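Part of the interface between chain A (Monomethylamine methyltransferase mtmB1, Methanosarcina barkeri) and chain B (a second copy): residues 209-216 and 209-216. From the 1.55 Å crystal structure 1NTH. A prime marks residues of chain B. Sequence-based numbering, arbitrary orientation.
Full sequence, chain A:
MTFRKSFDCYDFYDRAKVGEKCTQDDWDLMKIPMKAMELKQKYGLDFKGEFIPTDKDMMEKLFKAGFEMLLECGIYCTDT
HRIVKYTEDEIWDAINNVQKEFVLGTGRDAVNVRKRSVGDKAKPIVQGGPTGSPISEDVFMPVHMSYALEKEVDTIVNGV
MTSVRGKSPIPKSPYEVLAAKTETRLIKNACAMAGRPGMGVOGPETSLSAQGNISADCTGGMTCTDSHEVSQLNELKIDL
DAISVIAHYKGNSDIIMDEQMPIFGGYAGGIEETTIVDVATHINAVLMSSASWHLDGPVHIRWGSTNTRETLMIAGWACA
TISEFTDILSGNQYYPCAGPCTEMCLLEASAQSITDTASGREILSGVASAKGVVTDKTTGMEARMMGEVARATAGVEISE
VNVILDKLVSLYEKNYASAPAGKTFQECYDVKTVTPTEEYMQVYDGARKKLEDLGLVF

Chain A, residues 209-216: SAQGNISA
Chain B 209-216: SAQGNISA

Two copies of one short helix, residues 210-214, pack about an exact two-fold axis, their axes 8.4 Å apart at closest and their N-to-C directions only 13° from parallel. The register centres on Gln211, whose CA lies 4.0 Å from Gln211′ CA; Ile214 CA lies 6.1 Å from Ser215′ CA. Every contact below has its symmetry mate, and no direct hydrogen bond joins the stretches, which together bury 359 Å², Gln211 (70 Å²) and Ile214 (69 Å²) being the most covered in chain A.

Ser209, extended (phi/psi -87/165), is the N-cap: with chi1 p, its OG accepts from Gly212 N at 3.0 Å, satisfying an amide that the first helical turn leaves free. Helical angles follow, near -64/-40, easing to -67/-24 at Ile214. Ala210 points its CB toward the partner, and its small methyl meets Gln211′ OE1 at 3.7 Å. Gln211 (p, t, chi3 56°) leaves sideways, and the backbones come close here: Gln211 CA is 3.9 Å from Gln211′ CB. Glutamine combines this aliphatic packing with a polar OE1 in reach of water 1, which accepts from Gln211 N (2.9 Å) and can donate to Gln211 OE1 (2.9 Å) or, weakly, Gln211′ OE1 (3.4 Å), having fewer protons than acceptors in reach.

Gly212 has no side chain; an ideal CB would point away from the partner and lie 3.3 Å from Ser209 OG. Asn213 also lies out of reach, its backbone N bonding Ser209 O at 3.0 Å. Ile214 (m, t) points toward chain B, its branched apolar side chain offering CG2 to Ile214′ CG2 (3.9 Å) and Ser215′ CA (3.6 Å), and CD1 to Gln211′ O (4.0 Å). Water 3 donates to Ile214 O and Ile214′ O, each at 2.8 Å, bridging the copies.

Ser215 (-81/-10, chi1 p) turns its OG back to donate to Gly212 O at 2.8 Å, leaving its CB 3.7 Å from Ile214′ CG2. Ala216 (-63/-32) points away and makes no contact with the other stretch.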

# COMPACT_ATOMS: atom_id res chain seq x y z
N SER A 209 -19.14 -21.19 10.63
CA SER A 209 -19.68 -20.26 11.62
C SER A 209 -19.43 -18.82 11.20
O SER A 209 -18.62 -18.55 10.31
CB SER A 209 -19.02 -20.49 12.98
OG SER A 209 -17.67 -20.06 12.96
N ALA A 210 -20.12 -17.90 11.85
CA ALA A 210 -19.96 -16.48 11.55
C ALA A 210 -18.53 -16.06 11.87
O ALA A 210 -17.89 -15.37 11.08
CB ALA A 210 -20.94 -15.65 12.37
N GLN A 211 -18.02 -16.48 13.03
CA GLN A 211 -16.66 -16.09 13.40
C GLN A 211 -15.64 -16.63 12.41
O GLN A 211 -14.66 -15.96 12.09
CB GLN A 211 -16.33 -16.54 14.83
CG GLN A 211 -16.24 -18.04 15.05
CD GLN A 211 -16.34 -18.39 16.52
OE1 GLN A 211 -17.31 -18.02 17.18
NE2 GLN A 211 -15.35 -19.10 17.04
N GLY A 212 -15.89 -17.83 11.89
CA GLY A 212 -14.97 -18.41 10.93
C GLY A 212 -14.98 -17.63 9.62
O GLY A 212 -13.92 -17.31 9.07
N ASN A 213 -16.17 -17.33 9.11
CA ASN A 213 -16.27 -16.59 7.86
C ASN A 213 -15.70 -15.18 7.97
O ASN A 213 -15.04 -14.70 7.05
CB ASN A 213 -17.74 -16.51 7.40
CG ASN A 213 -18.31 -17.87 7.04
OD1 ASN A 213 -17.65 -18.66 6.36
ND2 ASN A 213 -19.53 -18.14 7.47
N ILE A 214 -15.94 -14.54 9.11
CA ILE A 214 -15.46 -13.18 9.33
C ILE A 214 -13.93 -13.09 9.41
O ILE A 214 -13.36 -12.04 9.12
CB ILE A 214 -16.13 -12.59 10.60
CG1 ILE A 214 -17.62 -12.37 10.30
CG2 ILE A 214 -15.47 -11.28 11.02
CD1 ILE A 214 -18.46 -11.99 11.52
N SER A 215 -13.27 -14.18 9.77
CA SER A 215 -11.81 -14.18 9.88
C SER A 215 -11.10 -14.35 8.53
O SER A 215 -9.89 -14.15 8.44
CB SER A 215 -11.33 -15.30 10.81
OG SER A 215 -11.44 -16.56 10.17
N ALA A 216 -11.86 -14.68 7.49
CA ALA A 216 -11.29 -14.93 6.17
C ALA A 216 -10.59 -13.76 5.47
O ALA A 216 -9.66 -13.98 4.70
CB ALA A 216 -12.36 -15.51 5.24
N SER B 209 -18.35 -10.91 21.74
CA SER B 209 -18.30 -12.25 21.16
C SER B 209 -17.06 -12.42 20.30
O SER B 209 -16.40 -11.44 19.93
CB SER B 209 -19.53 -12.51 20.30
OG SER B 209 -19.48 -11.75 19.11
N ALA B 210 -16.74 -13.66 19.97
CA ALA B 210 -15.59 -13.95 19.13
C ALA B 210 -15.79 -13.32 17.76
O ALA B 210 -14.88 -12.69 17.22
CB ALA B 210 -15.39 -15.46 19.00
N GLN B 211 -16.98 -13.49 17.19
CA GLN B 211 -17.24 -12.93 15.86
C GLN B 211 -17.11 -11.42 15.87
O GLN B 211 -16.62 -10.82 14.91
CB GLN B 211 -18.61 -13.37 15.33
CG GLN B 211 -19.81 -12.83 16.08
CD GLN B 211 -21.06 -13.63 15.77
OE1 GLN B 211 -21.07 -14.85 15.96
NE2 GLN B 211 -22.10 -12.97 15.30
N GLY B 212 -17.54 -10.79 16.96
CA GLY B 212 -17.44 -9.34 17.05
C GLY B 212 -15.99 -8.88 17.12
O GLY B 212 -15.59 -7.96 16.41
N ASN B 213 -15.20 -9.53 17.97
CA ASN B 213 -13.80 -9.15 18.10
C ASN B 213 -13.01 -9.40 16.82
O ASN B 213 -12.16 -8.60 16.44
CB ASN B 213 -13.14 -9.92 19.25
CG ASN B 213 -13.71 -9.55 20.61
OD1 ASN B 213 -13.92 -8.37 20.89
ND2 ASN B 213 -13.97 -10.55 21.45
N ILE B 214 -13.32 -10.50 16.15
CA ILE B 214 -12.62 -10.86 14.91
C ILE B 214 -12.91 -9.89 13.76
O ILE B 214 -12.09 -9.75 12.85
CB ILE B 214 -12.97 -12.32 14.53
CG1 ILE B 214 -12.32 -13.27 15.55
CG2 ILE B 214 -12.49 -12.65 13.11
CD1 ILE B 214 -12.75 -14.73 15.42
N SER B 215 -14.05 -9.20 13.81
CA SER B 215 -14.40 -8.26 12.75
C SER B 215 -13.71 -6.90 12.89
O SER B 215 -13.75 -6.09 11.97
CB SER B 215 -15.91 -8.03 12.71
OG SER B 215 -16.32 -7.20 13.79
N ALA B 216 -13.08 -6.67 14.04
CA ALA B 216 -12.43 -5.38 14.31
C ALA B 216 -11.27 -4.96 13.41
O ALA B 216 -11.07 -3.77 13.20
CB ALA B 216 -11.98 -5.33 15.77
O HOH W 1 -19.50 -17.74 15.24
O HOH W 2 -19.11 -15.32 18.09
O HOH W 3 -11.72 -10.04 10.14